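Local coordinates for protein D-mandelate dehydrogenase (Rhodotorula graminis, PDB 2W2K) that probably interconverts D-mandelate and its 2-oxo acid using a nicotinamide cofactor, at residues D72-L77 with N100-A105; V195-A200 with A208-S213; A241-M246 with D264-A269. One frame throughout, in Å; residues are numbered along the deposited sequence.

Following the chain from the N terminus, the three contacts come in series; none nests in or crosses another. Interaction 1 closes a loop of 22 residues that holds strand 83-86, joining the turn after helix 71-74 to the end of helix 96-101 beside the five-stranded parallel sheet. Interaction 2 closes the shortest loop, around helix 200-206, and ties the exit of strand 189-193 to edge strand 209-210 of the seven-stranded sheet in the NAD-binding domain. Interaction 3 spans strand 250-254 and packs helix 240-245 on helix 263-271 in that same domain. Its centre is about 24 Å from that of interaction 2, whereas interaction 1 lies about 42 Å from interaction 3, centre to centre.

Interaction 1. Residues D72-L77 with N100-A105; sequences DLISHL and NERGVA
R102, in the loop after helix 96-101, lays its side chain against the carbonyl oxygens of I74, S75 and L77 where helix 71-74 gives way to the type I turn I74-L77, joining two helix-to-strand connections of the five-stranded parallel sheet. The tight part is at the aliphatic end: R102 CD sits 3.3 Å from I74 O and 3.6 Å from I74 CG2, the I74 and R102 side chains running antiparallel as they pass. I74 O is already engaged by the turn, taking the amide of L77 (N to O, 3.2 Å); R102 NE lies near this oxygen too, but at an angle too poor for a hydrogen bond. A bend in the arginine chain at chi3 (83°) turns the guanidinium along the turn, with I74 O and S75 O over one of its faces. Its one hydrogen bond across the contact is weak: R102 NH2 to L77 O, 2.9 Å but bent, with an N-H...O angle of 130°.

The looser side is the outer one. R102 NH1 comes no nearer than 3.7 Å to S75 O, and both residues are exposed. S75 turns its hydroxyl back into its own segment instead, OG donating to D72 O over 2.8 Å and resting above the face of the H76 ring.

I74 and L77 are buried beneath the arginine: I74 packs on A98 of helix 96-101, and L77 on W69. One residue before the turn, L73 meets H37 and F40 of helix 37-45, while beyond R102 the chain enters strand 105-107, where A105 pairs with K82 and F84 alongside strand 83-86.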
loop_
_atom_site.group_PDB
_atom_site.type_symbol
_atom_site.label_atom_id
_atom_site.label_comp_id
_atom_site.label_asym_id
_atom_site.label_seq_id
_atom_site.Cartn_x
_atom_site.Cartn_y
_atom_site.Cartn_z
ATOM N N ASP B 72 4.566 -43.832 -0.171
ATOM C CA ASP B 72 3.921 -44.888 0.649
ATOM C C ASP B 72 2.396 -44.702 0.771
ATOM O O ASP B 72 1.650 -45.664 0.624
ATOM C CB ASP B 72 4.548 -45.036 2.050
ATOM C CG ASP B 72 4.068 -46.316 2.783
ATOM O OD1 ASP B 72 4.277 -47.440 2.265
ATOM O OD2 ASP B 72 3.473 -46.211 3.870
ATOM N N LEU B 73 1.958 -43.473 1.071
ATOM C CA LEU B 73 0.514 -43.140 1.103
ATOM C C LEU B 73 -0.159 -43.426 -0.260
ATOM O O LEU B 73 -1.214 -44.101 -0.331
ATOM C CB LEU B 73 0.330 -41.666 1.538
ATOM C CG LEU B 73 -1.104 -41.111 1.724
ATOM C CD1 LEU B 73 -1.141 -39.958 2.683
ATOM C CD2 LEU B 73 -1.713 -40.686 0.363
ATOM N N ILE B 74 0.446 -42.905 -1.324
ATOM C CA ILE B 74 -0.075 -43.025 -2.702
ATOM C C ILE B 74 -0.219 -44.493 -3.175
ATOM O O ILE B 74 -1.157 -44.833 -3.932
ATOM C CB ILE B 74 0.792 -42.154 -3.683
ATOM C CG1 ILE B 74 0.536 -40.650 -3.421
ATOM C CG2 ILE B 74 0.556 -42.495 -5.153
ATOM C CD1 ILE B 74 1.546 -39.685 -4.094
ATOM N N SER B 75 0.691 -45.354 -2.712
ATOM C CA SER B 75 0.679 -46.782 -3.056
ATOM C C SER B 75 -0.606 -47.510 -2.608
ATOM O O SER B 75 -0.910 -48.605 -3.106
ATOM C CB SER B 75 1.932 -47.510 -2.511
ATOM O OG SER B 75 1.803 -47.841 -1.125
ATOM N N HIS B 76 -1.355 -46.917 -1.679
ATOM C CA HIS B 76 -2.584 -47.558 -1.172
ATOM C C HIS B 76 -3.883 -46.954 -1.730
ATOM O O HIS B 76 -4.950 -47.331 -1.279
ATOM C CB HIS B 76 -2.617 -47.538 0.363
ATOM C CG HIS B 76 -1.453 -48.256 0.987
ATOM N ND1 HIS B 76 -1.215 -49.598 0.782
ATOM C CD2 HIS B 76 -0.444 -47.811 1.773
ATOM C CE1 HIS B 76 -0.116 -49.954 1.428
ATOM N NE2 HIS B 76 0.372 -48.887 2.035
ATOM N N LEU B 77 -3.793 -46.007 -2.664
ATOM C CA LEU B 77 -5.011 -45.441 -3.273
ATOM C C LEU B 77 -5.689 -46.467 -4.212
ATOM O O LEU B 77 -4.999 -47.269 -4.856
ATOM C CB LEU B 77 -4.680 -44.129 -4.001
ATOM C CG LEU B 77 -4.195 -42.937 -3.165
ATOM C CD1 LEU B 77 -3.374 -41.947 -4.030
ATOM C CD2 LEU B 77 -5.378 -42.212 -2.466
ATOM N N ASN B 100 1.125 -39.391 -10.806
ATOM C CA ASN B 100 1.017 -39.601 -12.263
ATOM C C ASN B 100 1.383 -41.030 -12.726
ATOM O O ASN B 100 0.794 -41.532 -13.703
ATOM C CB ASN B 100 1.875 -38.576 -13.035
ATOM C CG ASN B 100 1.320 -37.137 -12.994
ATOM O OD1 ASN B 100 0.145 -36.867 -12.664
ATOM N ND2 ASN B 100 2.191 -36.197 -13.334
ATOM N N GLU B 101 2.336 -41.676 -12.034
ATOM C CA GLU B 101 2.715 -43.085 -12.299
ATOM C C GLU B 101 1.535 -44.047 -12.167
ATOM O O GLU B 101 1.465 -45.045 -12.902
ATOM C CB GLU B 101 3.891 -43.520 -11.394
ATOM C CG GLU B 101 4.352 -45.009 -11.513
ATOM C CD GLU B 101 5.559 -45.334 -10.610
ATOM O OE1 GLU B 101 5.458 -45.164 -9.377
ATOM O OE2 GLU B 101 6.618 -45.741 -11.138
ATOM N N ARG B 102 0.583 -43.726 -11.275
ATOM C CA ARG B 102 -0.649 -44.515 -11.086
ATOM C C ARG B 102 -1.771 -44.150 -12.073
ATOM O O ARG B 102 -2.910 -44.634 -11.948
ATOM C CB ARG B 102 -1.180 -44.378 -9.641
ATOM C CG ARG B 102 -0.333 -45.051 -8.578
ATOM C CD ARG B 102 -0.993 -45.002 -7.198
ATOM N NE ARG B 102 -1.994 -46.048 -6.936
ATOM C CZ ARG B 102 -1.725 -47.327 -6.660
ATOM N NH1 ARG B 102 -0.465 -47.800 -6.661
ATOM N NH2 ARG B 102 -2.733 -48.162 -6.424
ATOM N N GLY B 103 -1.463 -43.290 -13.043
ATOM C CA GLY B 103 -2.450 -42.882 -14.045
ATOM C C GLY B 103 -3.474 -41.872 -13.533
ATOM O O GLY B 103 -4.553 -41.776 -14.099
ATOM N N VAL B 104 -3.116 -41.122 -12.473
ATOM C CA VAL B 104 -3.989 -40.118 -11.846
ATOM C C VAL B 104 -3.610 -38.698 -12.312
ATOM O O VAL B 104 -2.470 -38.281 -12.137
ATOM C CB VAL B 104 -3.944 -40.176 -10.280
ATOM C CG1 VAL B 104 -4.930 -39.130 -9.652
ATOM C CG2 VAL B 104 -4.224 -41.609 -9.758
ATOM N N ALA B 105 -4.583 -37.975 -12.881
ATOM C CA ALA B 105 -4.417 -36.594 -13.348
ATOM C C ALA B 105 -4.525 -35.630 -12.167
ATOM O O ALA B 105 -5.350 -35.838 -11.276
ATOM C CB ALA B 105 -5.512 -36.255 -14.401
#

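Interaction 2. Residues V195-A200 with A208-S213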
loop_
_atom_site.group_PDB
_atom_site.type_symbol
_atom_site.label_atom_id
_atom_site.label_comp_id
_atom_site.label_asym_id
_atom_site.label_seq_id
_atom_site.Cartn_x
_atom_site.Cartn_y
_atom_site.Cartn_z
ATOM N N VAL B 195 13.938 -16.687 -16.974
ATOM C CA VAL B 195 14.446 -17.799 -17.788
ATOM C C VAL B 195 13.986 -17.714 -19.265
ATOM O O VAL B 195 14.647 -18.247 -20.152
ATOM C CB VAL B 195 14.098 -19.170 -17.143
ATOM C CG1 VAL B 195 14.780 -19.300 -15.797
ATOM C CG2 VAL B 195 12.585 -19.337 -16.976
ATOM N N ALA B 196 12.866 -17.045 -19.530
ATOM C CA ALA B 196 12.371 -16.875 -20.896
ATOM C C ALA B 196 12.078 -15.399 -21.170
ATOM O O ALA B 196 11.730 -14.669 -20.236
ATOM C CB ALA B 196 11.119 -17.733 -21.111
ATOM N N PRO B 197 12.208 -14.947 -22.443
ATOM C CA PRO B 197 11.883 -13.552 -22.738
ATOM C C PRO B 197 10.386 -13.284 -22.615
ATOM O O PRO B 197 9.581 -14.171 -22.906
ATOM C CB PRO B 197 12.318 -13.386 -24.200
ATOM C CG PRO B 197 12.230 -14.753 -24.780
ATOM C CD PRO B 197 12.650 -15.671 -23.653
ATOM N N ALA B 198 10.030 -12.076 -22.175
ATOM C CA ALA B 198 8.647 -11.638 -22.152
ATOM C C ALA B 198 8.142 -11.502 -23.582
ATOM O O ALA B 198 8.890 -11.127 -24.489
ATOM C CB ALA B 198 8.526 -10.312 -21.430
ATOM N N ASP B 199 6.865 -11.794 -23.786
ATOM C CA ASP B 199 6.257 -11.597 -25.095
ATOM C C ASP B 199 6.427 -10.139 -25.531
ATOM O O ASP B 199 6.536 -9.234 -24.689
ATOM C CB ASP B 199 4.778 -11.983 -25.059
ATOM C CG ASP B 199 3.993 -11.176 -24.040
ATOM O OD1 ASP B 199 3.534 -10.070 -24.384
ATOM O OD2 ASP B 199 3.830 -11.654 -22.898
ATOM N N ALA B 200 6.446 -9.919 -26.843
ATOM C CA ALA B 200 6.685 -8.588 -27.405
ATOM C C ALA B 200 5.674 -7.546 -26.909
ATOM O O ALA B 200 5.994 -6.362 -26.824
ATOM C CB ALA B 200 6.697 -8.649 -28.923
ATOM N N ALA B 208 9.626 -2.668 -20.525
ATOM C CA ALA B 208 10.510 -3.614 -19.816
ATOM C C ALA B 208 11.880 -3.750 -20.483
ATOM O O ALA B 208 11.949 -3.964 -21.704
ATOM C CB ALA B 208 9.833 -4.996 -19.715
ATOM N N GLU B 209 12.963 -3.599 -19.702
ATOM C CA GLU B 209 14.324 -3.869 -20.203
ATOM C C GLU B 209 14.843 -5.182 -19.597
ATOM O O GLU B 209 14.916 -5.292 -18.386
ATOM C CB GLU B 209 15.275 -2.712 -19.857
ATOM C CG GLU B 209 16.712 -2.962 -20.337
ATOM C CD GLU B 209 17.742 -1.972 -19.782
ATOM O OE1 GLU B 209 17.360 -0.897 -19.263
ATOM O OE2 GLU B 209 18.950 -2.287 -19.869
ATOM N N ARG B 210 15.180 -6.170 -20.433
ATOM C CA ARG B 210 15.721 -7.458 -19.943
ATOM C C ARG B 210 17.242 -7.387 -19.696
ATOM O O ARG B 210 17.995 -6.815 -20.513
ATOM C CB ARG B 210 15.392 -8.592 -20.939
ATOM C CG ARG B 210 15.575 -10.041 -20.406
ATOM C CD ARG B 210 15.362 -11.121 -21.507
ATOM N NE ARG B 210 15.345 -12.469 -20.918
ATOM C CZ ARG B 210 15.415 -13.616 -21.593
ATOM N NH1 ARG B 210 15.536 -13.630 -22.925
ATOM N NH2 ARG B 210 15.388 -14.769 -20.926
ATOM N N VAL B 211 17.698 -7.976 -18.597
ATOM C CA VAL B 211 19.140 -8.229 -18.378
ATOM C C VAL B 211 19.452 -9.726 -18.346
ATOM O O VAL B 211 18.543 -10.544 -18.203
ATOM C CB VAL B 211 19.723 -7.472 -17.118
ATOM C CG1 VAL B 211 19.588 -5.945 -17.290
ATOM C CG2 VAL B 211 19.051 -7.947 -15.810
ATOM N N ASP B 212 20.735 -10.093 -18.487
ATOM C CA ASP B 212 21.126 -11.515 -18.641
ATOM C C ASP B 212 21.383 -12.297 -17.351
ATOM O O ASP B 212 21.282 -13.539 -17.348
ATOM C CB ASP B 212 22.366 -11.651 -19.547
ATOM C CG ASP B 212 22.156 -11.029 -20.931
ATOM O OD1 ASP B 212 21.070 -11.217 -21.532
ATOM O OD2 ASP B 212 23.083 -10.343 -21.406
ATOM N N SER B 213 21.709 -11.594 -16.264
ATOM C CA SER B 213 22.072 -12.256 -14.997
ATOM C C SER B 213 21.445 -11.615 -13.738
ATOM O O SER B 213 21.026 -10.445 -13.758
ATOM C CB SER B 213 23.594 -12.275 -14.846
ATOM O OG SER B 213 24.086 -11.000 -14.441
#
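This is a surface contact in which an arginine lies flat over a peptide, at the outer edge of the NAD-binding Rossmann domain. R210 belongs to edge strand 209-210, and the peptide it covers, A196-P197, belongs to the loop that leads from strand 189-193 to helix 200-206. The guanidinium plane and the A196-P197 peptide plane are nearly parallel, about 14° apart, with P197 N 3.3 Å from the guanidinium plane and displaced toward its rim. R210 NH2 stands 3.4 Å from A196 C, while R210 NH1 rests on the proline ring, 3.5 Å from P197 CB and 3.6 Å from P197 CD. The arginine gets there at full stretch: CG is anti to the backbone N (chi1 -165°) and the chain runs extended out to NE.

No hydrogen bond joins the two segments; V195 O, near the guanidinium plane, stays 3.6 Å from R210 NH2. That nitrogen donates instead to D194 O, just before the loop, and D194 is a residue seen to bind NAD(+). The arginine chain also packs on Y192, whose hydroxyl oxygen accepts a hydrogen bond from A198 N.

The chemistry is therefore divided by direction: an N-H at the guanidinium rim is spent on the D194 carbonyl, while the flat face meets a peptide and a proline ring through van der Waals contact, with no carboxylate from either segment beside the charge.

Interaction 3. Residues A241-M246 with D264-A269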
loop_
_atom_site.group_PDB
_atom_site.type_symbol
_atom_site.label_atom_id
_atom_site.label_comp_id
_atom_site.label_asym_id
_atom_site.label_seq_id
_atom_site.Cartn_x
_atom_site.Cartn_y
_atom_site.Cartn_z
ATOM N N ALA B 241 26.063 -13.084 -2.381
ATOM C CA ALA B 241 26.595 -12.432 -3.623
ATOM C C ALA B 241 25.584 -11.449 -4.259
ATOM O O ALA B 241 25.958 -10.396 -4.829
ATOM C CB ALA B 241 27.018 -13.484 -4.642
ATOM N N PHE B 242 24.304 -11.796 -4.160
ATOM C CA PHE B 242 23.239 -10.935 -4.682
ATOM C C PHE B 242 23.205 -9.609 -3.923
ATOM O O PHE B 242 23.162 -8.529 -4.554
ATOM C CB PHE B 242 21.864 -11.619 -4.589
ATOM C CG PHE B 242 20.755 -10.873 -5.326
ATOM C CD1 PHE B 242 20.431 -11.215 -6.628
ATOM C CD2 PHE B 242 20.047 -9.827 -4.705
ATOM C CE1 PHE B 242 19.416 -10.533 -7.345
ATOM C CE2 PHE B 242 18.994 -9.149 -5.396
ATOM C CZ PHE B 242 18.692 -9.499 -6.734
ATOM N N PHE B 243 23.215 -9.679 -2.588
ATOM C CA PHE B 243 23.208 -8.468 -1.752
ATOM C C PHE B 243 24.483 -7.626 -1.953
ATOM O O PHE B 243 24.410 -6.372 -2.012
ATOM C CB PHE B 243 22.967 -8.771 -0.264
ATOM C CG PHE B 243 21.586 -9.317 0.040
ATOM C CD1 PHE B 243 20.428 -8.573 -0.283
ATOM C CD2 PHE B 243 21.431 -10.569 0.647
ATOM C CE1 PHE B 243 19.132 -9.076 -0.017
ATOM C CE2 PHE B 243 20.140 -11.083 0.927
ATOM C CZ PHE B 243 18.992 -10.330 0.602
ATOM N N ALA B 244 25.636 -8.298 -2.083
ATOM C CA ALA B 244 26.892 -7.577 -2.418
ATOM C C ALA B 244 26.775 -6.732 -3.687
ATOM O O ALA B 244 27.360 -5.604 -3.779
ATOM C CB ALA B 244 28.116 -8.560 -2.495
ATOM N N ALA B 245 26.013 -7.241 -4.665
ATOM C CA ALA B 245 25.799 -6.536 -5.952
ATOM C C ALA B 245 24.789 -5.378 -5.898
ATOM O O ALA B 245 24.829 -4.500 -6.763
ATOM C CB ALA B 245 25.437 -7.534 -7.101
ATOM N N MET B 246 23.929 -5.345 -4.866
ATOM C CA MET B 246 22.930 -4.263 -4.727
ATOM C C MET B 246 23.537 -2.893 -4.386
ATOM O O MET B 246 24.640 -2.807 -3.833
ATOM C CB MET B 246 21.833 -4.651 -3.703
ATOM C CG MET B 246 20.965 -5.837 -4.179
ATOM S SD MET B 246 19.608 -6.268 -3.041
ATOM C CE MET B 246 18.424 -4.943 -3.385
ATOM N N ASP B 264 19.878 -15.524 6.953
ATOM C CA ASP B 264 21.142 -15.023 7.498
ATOM C C ASP B 264 21.793 -13.938 6.636
ATOM O O ASP B 264 22.261 -12.926 7.174
ATOM C CB ASP B 264 22.127 -16.176 7.770
ATOM C CG ASP B 264 21.677 -17.089 8.916
ATOM O OD1 ASP B 264 20.870 -16.666 9.775
ATOM O OD2 ASP B 264 22.157 -18.244 8.965
ATOM N N ALA B 265 21.798 -14.126 5.307
ATOM C CA ALA B 265 22.338 -13.106 4.384
ATOM C C ALA B 265 21.542 -11.794 4.445
ATOM O O ALA B 265 22.131 -10.691 4.391
ATOM C CB ALA B 265 22.363 -13.645 2.951
ATOM N N LEU B 266 20.211 -11.916 4.548
ATOM C CA LEU B 266 19.315 -10.734 4.624
ATOM C C LEU B 266 19.606 -9.913 5.903
ATOM O O LEU B 266 19.786 -8.675 5.833
ATOM C CB LEU B 266 17.833 -11.159 4.547
ATOM C CG LEU B 266 16.739 -10.071 4.678
ATOM C CD1 LEU B 266 16.860 -9.005 3.581
ATOM C CD2 LEU B 266 15.337 -10.692 4.701
ATOM N N ILE B 267 19.675 -10.618 7.046
ATOM C CA ILE B 267 20.013 -10.019 8.360
ATOM C C ILE B 267 21.323 -9.231 8.284
ATOM O O ILE B 267 21.390 -8.092 8.736
ATOM C CB ILE B 267 20.084 -11.086 9.535
ATOM C CG1 ILE B 267 18.687 -11.605 9.910
ATOM C CG2 ILE B 267 20.699 -10.463 10.791
ATOM C CD1 ILE B 267 18.699 -13.005 10.558
ATOM N N ALA B 268 22.352 -9.834 7.685
ATOM C CA ALA B 268 23.683 -9.217 7.576
ATOM C C ALA B 268 23.692 -7.937 6.740
ATOM O O ALA B 268 24.362 -6.953 7.082
ATOM C CB ALA B 268 24.676 -10.224 7.007
ATOM N N ALA B 269 22.959 -7.971 5.625
ATOM C CA ALA B 269 22.859 -6.825 4.704
ATOM C C ALA B 269 22.094 -5.641 5.310
ATOM O O ALA B 269 22.410 -4.490 5.011
ATOM C CB ALA B 269 22.235 -7.271 3.365
#
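Two neighbouring helices of the Rossmann domain meet here: helix 240-245, which leads into strand 250-254, and helix 263-271, which forms the beta-alpha-beta crossover from that strand to strand 275-280. The short helical segments run almost in the same direction, their axes crossing at -26° with a closest approach of 10.1 Å, and one aromatic ring, that of F243, fills the space between them. With CG anti to its carbonyl carbon (chi1 -66°), the ring projects across to the facing helix and is met along its length by three residues. A269 CB sits at its root, 4.0 Å from F243 CG and equally near F243 CB. One helical turn earlier, the A265 methyl, CB, lies against F243 CE2 at 3.9 Å. At the far end, F243 CZ touches L266 CD1, also at 3.9 Å. Backbone comes close as well: F243 CE2 lies 3.7 Å from L266 N, and F243 CD2 3.8 Å from A265 O. Two alanines thus allow the ring to settle against the helix backbone itself.

Were F243 replaced by an alanine, a gap would probably open between the helices, leaving L266 CD1 and the methyls of A265 and A269 without their shared partner. L275 of strand 275-280, I238 and I261 also touch F243. L266 also packs on L275 and L280, the latter next to the NAD(+)-binding residue D281.

No hydrogen bond or charge pair crosses between the segments. The helices are joined here by apolar fit, while the polar tie comes from K274, beyond the end of helix 263-271, whose NZ donates to F243 O.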